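PDB 5G0A: transaminase from Bacillus megaterium, which catalyses the S-selective transfer of amino groups between amines and carbonyl compounds, using pyridoxal-5'-phosphate as cofactor. Local coordinates for the interface of chains A and B. Numbering follows the deposited sequence. Chains: chain A/B, Transaminase.

Contact 1: the interface of chains A and B. Residues chain A 87, 116, 325-327; chain B 23-25.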
# COMPACT_ATOMS: atom_id res chain seq x y z
N ASP A 87 31.01 -1.77 8.18
CA ASP A 87 30.59 -1.42 9.54
C ASP A 87 30.88 -2.48 10.61
O ASP A 87 30.89 -2.17 11.79
CB ASP A 87 29.08 -1.11 9.53
CG ASP A 87 28.66 -0.24 10.69
OD1 ASP A 87 29.39 0.71 11.08
OD2 ASP A 87 27.56 -0.52 11.19
N ARG A 116 24.22 5.37 14.49
CA ARG A 116 24.54 4.59 13.31
C ARG A 116 24.89 5.60 12.23
O ARG A 116 24.09 6.50 11.92
CB ARG A 116 23.35 3.74 12.86
CG ARG A 116 23.58 3.11 11.48
CD ARG A 116 22.79 1.83 11.30
NE ARG A 116 22.93 1.25 9.95
CZ ARG A 116 23.99 0.58 9.51
NH1 ARG A 116 25.07 0.39 10.28
NH2 ARG A 116 23.97 0.10 8.27
N TRP A 325 20.37 -7.24 14.15
CA TRP A 325 19.73 -6.38 13.15
C TRP A 325 20.36 -6.63 11.82
O TRP A 325 21.55 -6.37 11.63
CB TRP A 325 19.92 -4.93 13.55
CG TRP A 325 19.15 -3.90 12.76
CD1 TRP A 325 18.03 -4.09 12.01
CD2 TRP A 325 19.42 -2.50 12.72
NE1 TRP A 325 17.59 -2.88 11.48
CE2 TRP A 325 18.44 -1.90 11.90
CE3 TRP A 325 20.42 -1.70 13.30
CZ2 TRP A 325 18.43 -0.52 11.64
CZ3 TRP A 325 20.41 -0.33 13.02
CH2 TRP A 325 19.39 0.25 12.22
N GLU A 326 19.53 -7.12 10.89
CA GLU A 326 19.98 -7.64 9.61
C GLU A 326 20.02 -6.54 8.57
O GLU A 326 19.34 -6.61 7.55
CB GLU A 326 19.04 -8.74 9.14
CG GLU A 326 18.97 -9.93 10.07
CD GLU A 326 18.06 -11.03 9.56
OE1 GLU A 326 16.87 -10.76 9.33
OE2 GLU A 326 18.55 -12.18 9.42
N SER A 327 20.84 -5.53 8.84
CA SER A 327 20.88 -4.36 7.95
C SER A 327 22.31 -4.04 7.60
O SER A 327 23.18 -3.90 8.48
CB SER A 327 20.21 -3.17 8.62
OG SER A 327 19.84 -2.16 7.66
N ARG B 23 24.66 -1.78 16.83
CA ARG B 23 25.11 -3.09 16.36
C ARG B 23 24.32 -3.50 15.15
O ARG B 23 23.13 -3.18 15.03
CB ARG B 23 24.85 -4.16 17.44
CG ARG B 23 25.57 -3.94 18.75
CD ARG B 23 27.04 -4.36 18.66
NE ARG B 23 27.92 -3.47 17.90
CZ ARG B 23 28.49 -2.35 18.37
NH1 ARG B 23 28.28 -1.97 19.63
NH2 ARG B 23 29.30 -1.64 17.60
N THR B 24 24.99 -4.21 14.25
CA THR B 24 24.33 -4.95 13.17
C THR B 24 24.82 -6.40 13.16
O THR B 24 25.99 -6.68 13.45
CB THR B 24 24.52 -4.29 11.79
OG1 THR B 24 25.92 -4.09 11.52
CG2 THR B 24 23.78 -2.94 11.76
N PHE B 25 23.91 -7.32 12.87
CA PHE B 25 24.16 -8.77 12.80
C PHE B 25 24.53 -9.48 14.11
O PHE B 25 24.34 -10.68 14.22
CB PHE B 25 25.12 -9.13 11.66
CG PHE B 25 24.65 -8.64 10.33
CD1 PHE B 25 23.65 -9.33 9.64
CD2 PHE B 25 25.16 -7.46 9.78
CE1 PHE B 25 23.17 -8.86 8.42
CE2 PHE B 25 24.70 -7.00 8.55
CZ PHE B 25 23.70 -7.69 7.88
O HOH W 1 25.86 -3.57 8.84
O HOH W 2 27.14 -2.10 13.32
O HOH W 3 29.57 -2.29 14.80
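B:Phe25 and A:Trp325 join main chain to main chain across the subunit interface of this class III aminotransferase, a PLP enzyme of fold type I. The amide N of B:Phe25 donates to the carbonyl O of A:Trp325 at 2.8 Å.

Water carries most of the other polar traffic. B:Thr24 OG1, the hydroxyl, sits between its own backbone N and carbonyl carbon (chi1 55°), which points it at two waters. Water 1, 2.7 Å from B:Thr24 OG1, passes on to the carbonyl of A:Ser327; water 2, 2.9 Å from B:Thr24 OG1, meets the carboxylate OD2 of A:Asp87. The guanidinium NH2 of B:Arg23 lies 2.9 Å from water 3, which also touches water 2 and, at longer range, the carbonyl O of A:Asp87.

Within chain A, a salt bridge of 2.8 Å between A:Arg116 NH1 and A:Asp87 OD2 probably steadies the wall facing B:Thr24. It lies in the guanidinium plane but meets the carboxylate from above, 54° out of its plane.

Packing does the rest. The methyl CG2 of B:Thr24 rests over the rim of that guanidinium face, 3.9 Å from A:Arg116 NH1, and also touches the indole of A:Trp325. At the edge of the indole, A:Trp325 CE3 lies 3.5 Å from the carbonyl O of B:Arg23. The B:Phe25 ring lies with one face under the A:Trp325 carbonyl oxygen, and its CE1 packs 3.6 Å from A:Glu326 CA.

Contact 2: the interface of chains A and B. Residues chain A 326; chain B 25, 162-163, 167, 169, 409-410.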
# COMPACT_ATOMS: atom_id res chain seq x y z
N GLU A 326 19.53 -7.12 10.89
CA GLU A 326 19.98 -7.64 9.61
C GLU A 326 20.02 -6.54 8.57
O GLU A 326 19.34 -6.61 7.55
CB GLU A 326 19.04 -8.74 9.14
CG GLU A 326 18.97 -9.93 10.07
CD GLU A 326 18.06 -11.03 9.56
OE1 GLU A 326 16.87 -10.76 9.33
OE2 GLU A 326 18.55 -12.18 9.42
N PHE B 25 23.91 -7.32 12.87
CA PHE B 25 24.16 -8.77 12.80
C PHE B 25 24.53 -9.48 14.11
O PHE B 25 24.34 -10.68 14.22
CB PHE B 25 25.12 -9.13 11.66
CG PHE B 25 24.65 -8.64 10.33
CD1 PHE B 25 23.65 -9.33 9.64
CD2 PHE B 25 25.16 -7.46 9.78
CE1 PHE B 25 23.17 -8.86 8.42
CE2 PHE B 25 24.70 -7.00 8.55
CZ PHE B 25 23.70 -7.69 7.88
N ARG B 162 15.55 -12.91 2.45
CA ARG B 162 14.87 -12.84 3.75
C ARG B 162 15.73 -12.30 4.88
O ARG B 162 15.26 -11.58 5.76
CB ARG B 162 14.37 -14.24 4.12
CG ARG B 162 13.42 -14.27 5.29
CD ARG B 162 12.94 -15.69 5.51
NE ARG B 162 12.07 -15.79 6.68
CZ ARG B 162 11.90 -16.90 7.39
NH1 ARG B 162 12.59 -18.01 7.08
NH2 ARG B 162 11.07 -16.90 8.43
N SER B 163 17.01 -12.66 4.84
CA SER B 163 17.96 -12.39 5.91
C SER B 163 18.63 -11.03 5.81
O SER B 163 19.48 -10.70 6.63
CB SER B 163 19.05 -13.48 5.93
OG SER B 163 19.64 -13.66 4.64
N GLY B 167 15.31 -6.27 9.26
CA GLY B 167 14.49 -6.69 10.40
C GLY B 167 15.35 -7.14 11.56
O GLY B 167 16.58 -7.07 11.51
N VAL B 169 16.22 -10.25 14.32
CA VAL B 169 16.08 -11.67 14.63
C VAL B 169 16.67 -11.91 16.02
O VAL B 169 17.28 -11.00 16.61
CB VAL B 169 16.70 -12.60 13.55
CG1 VAL B 169 15.88 -12.54 12.26
CG2 VAL B 169 18.15 -12.24 13.28
N THR B 409 17.46 -17.34 8.31
CA THR B 409 17.58 -16.04 8.96
C THR B 409 18.83 -16.05 9.83
O THR B 409 19.37 -17.12 10.16
CB THR B 409 16.35 -15.67 9.83
OG1 THR B 409 16.41 -16.38 11.08
CG2 THR B 409 15.03 -15.97 9.12
N HIS B 410 19.30 -14.86 10.22
CA HIS B 410 20.44 -14.77 11.12
C HIS B 410 20.11 -15.13 12.57
O HIS B 410 20.96 -15.02 13.46
CB HIS B 410 21.10 -13.38 11.02
CG HIS B 410 21.80 -13.14 9.72
ND1 HIS B 410 21.20 -12.49 8.66
CD2 HIS B 410 23.06 -13.42 9.32
CE1 HIS B 410 22.05 -12.41 7.65
NE2 HIS B 410 23.19 -12.97 8.02
O HOH W 4 15.63 -8.83 7.82
O HOH W 5 15.22 -12.59 8.24
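This is part of a two-fold interface between identical subunits, one such pair within a four-chain assembly; here A:Glu326 plugs into a mostly polar socket on chain B and probably helps hold the two subunits in register. The plug starts at the backbone: the amide N of A:Glu326 donates to the carbonyl O of B:Gly167 at 3.0 Å. Beyond that the side chain runs out extended (chi2 -178°), with CB and CG alongside the carbonyl of B:Ser163.

At its end OE2 accepts two bonds from B:His410. The imidazole B:His410 ND1 lies 2.8 Å from A:Glu326 OE2, on the anti side of the carboxylate. The backbone B:His410 N is 2.9 Å from A:Glu326 OE2, nearly in line with the C-O bond; the two donors come from opposite faces of the carboxylate. That carboxylate stands 87° to the imidazole plane, and the imidazole is backed on one face by B:Phe25 CD1.

Waters 4 and 5 wet the other oxygen. Water 5, 2.7 Å from A:Glu326 OE1, goes on to the carbonyl of B:Arg162, while water 4 connects to the amide N of B:Gly167. B:Val169 adds an apolar wall, its CG1 3.8 Å from A:Glu326 CD. With an alanine in place of A:Glu326, both N-H groups of B:His410 would probably lose their acceptor and the imidazole would be freer to turn.

In the fold, A:Glu326 directly follows strand 324-325, and its socket combines 3-10 helix 162-164, short strand 168-169 and the loop just after 3-10 helix 405-407.

Contact 3: the interface of chains A and B. Residues chain A 305-306, 334, 336; chain B 304-306, 334, 336.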
# COMPACT_ATOMS: atom_id res chain seq x y z
N LEU A 305 32.89 15.37 2.94
CA LEU A 305 32.65 14.07 2.29
C LEU A 305 31.25 13.61 2.65
O LEU A 305 30.65 14.14 3.60
CB LEU A 305 33.67 13.02 2.77
CG LEU A 305 35.12 13.23 2.31
CD1 LEU A 305 36.00 12.20 3.03
CD2 LEU A 305 35.29 13.11 0.79
N PRO A 306 30.70 12.65 1.88
CA PRO A 306 29.32 12.20 2.20
C PRO A 306 29.23 11.49 3.55
O PRO A 306 29.94 10.50 3.78
CB PRO A 306 28.99 11.24 1.04
CG PRO A 306 29.86 11.72 -0.10
CD PRO A 306 31.17 12.09 0.60
N HIS A 334 32.09 4.59 6.60
CA HIS A 334 33.31 4.73 5.78
C HIS A 334 34.41 5.48 6.54
O HIS A 334 34.23 6.63 6.92
CB HIS A 334 32.99 5.46 4.46
CG HIS A 334 34.10 5.39 3.45
ND1 HIS A 334 35.33 5.99 3.65
CD2 HIS A 334 34.17 4.76 2.25
CE1 HIS A 334 36.11 5.72 2.62
NE2 HIS A 334 35.43 4.99 1.75
N VAL A 336 37.19 7.09 5.97
CA VAL A 336 37.68 8.41 5.48
C VAL A 336 36.59 9.46 5.67
O VAL A 336 36.87 10.58 6.14
CB VAL A 336 38.22 8.33 4.04
CG1 VAL A 336 38.82 9.68 3.59
CG2 VAL A 336 39.31 7.25 3.94
N SER B 304 36.77 3.71 -2.48
CA SER B 304 37.73 4.74 -2.04
C SER B 304 36.96 5.89 -1.37
O SER B 304 37.37 6.37 -0.31
CB SER B 304 38.60 5.21 -3.19
OG SER B 304 37.83 5.72 -4.26
N LEU B 305 35.84 6.29 -1.97
CA LEU B 305 34.87 7.20 -1.34
C LEU B 305 33.45 6.79 -1.75
O LEU B 305 33.29 6.09 -2.76
CB LEU B 305 35.11 8.65 -1.75
CG LEU B 305 36.41 9.31 -1.23
CD1 LEU B 305 36.59 10.66 -1.93
CD2 LEU B 305 36.32 9.51 0.28
N PRO B 306 32.44 7.22 -0.99
CA PRO B 306 31.05 6.81 -1.35
C PRO B 306 30.59 7.38 -2.69
O PRO B 306 30.63 8.61 -2.89
CB PRO B 306 30.19 7.35 -0.20
CG PRO B 306 31.15 7.54 0.95
CD PRO B 306 32.47 7.94 0.31
N HIS B 334 29.08 14.64 -5.73
CA HIS B 334 30.10 15.24 -4.86
C HIS B 334 31.46 15.30 -5.56
O HIS B 334 31.98 14.27 -5.96
CB HIS B 334 30.23 14.45 -3.54
CG HIS B 334 31.04 15.16 -2.51
ND1 HIS B 334 32.39 15.44 -2.67
CD2 HIS B 334 30.69 15.70 -1.32
CE1 HIS B 334 32.82 16.12 -1.62
NE2 HIS B 334 31.81 16.29 -0.79
N VAL B 336 34.59 15.62 -4.93
CA VAL B 336 35.75 14.83 -4.46
C VAL B 336 35.49 13.33 -4.64
O VAL B 336 36.38 12.58 -5.06
CB VAL B 336 36.11 15.16 -3.00
CG1 VAL B 336 37.31 14.34 -2.53
CG2 VAL B 336 36.40 16.65 -2.86
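A:Leu305 and B:Leu305 face each other from extended backbones, each followed by a proline, while A:His334 and B:His334 end the loops leading into helix 335-350. This is the two-fold core of the class III aminotransferase dimer; the Leu305 segment follows shortly after Lys298 of the PLP pocket, the lysine that carries the cofactor in this family.

The leucines meet methyl to methyl, CD2 of A:Leu305 being 3.8 Å from CD2 of B:Leu305, and their side chains cross at about a right angle. CG1 of A:Val336 adds a flanking contact at 4.1 Å to CD2 of B:Leu305, and B:Val336 does likewise on the other side.

Outside this apolar centre each histidine ring is covered near its rim by the opposite proline, with B:Pro306 CD 4.1 Å from A:His334 CD2. With CG opposite the backbone N and beside the carbonyl carbon (chi1 -168° in A:His334), the ring turns towards the start of its own helix, where ND1 accepts the amide N-H of Val336 of the same chain, 3.2 Å between A:Val336 N and A:His334 ND1. With ND1 accepting, NE2 probably carries the proton and makes a bent, probably weak hydrogen bond, 3.1 Å from A:His334 NE2 to the carbonyl O of B:Ser304.

Contact 1 and contact 2 are neighbours, their C-alpha centres about 9 Å apart, and they share A:Glu326 and B:Phe25. The short stretch after strand 324-325 of chain A is therefore held by several separate pieces of chain B at once. Contact 3 lies at the two-fold axis, where the same segments of both chains meet; its C-alpha centre is about 21 Å from that of contact 1 and about 28 Å from that of contact 2. Contacts 1 and 2 recur on the opposite flank with the chains exchanged. The A/B pair thus touches at its centre and further out, which probably resists rocking of one subunit against the other.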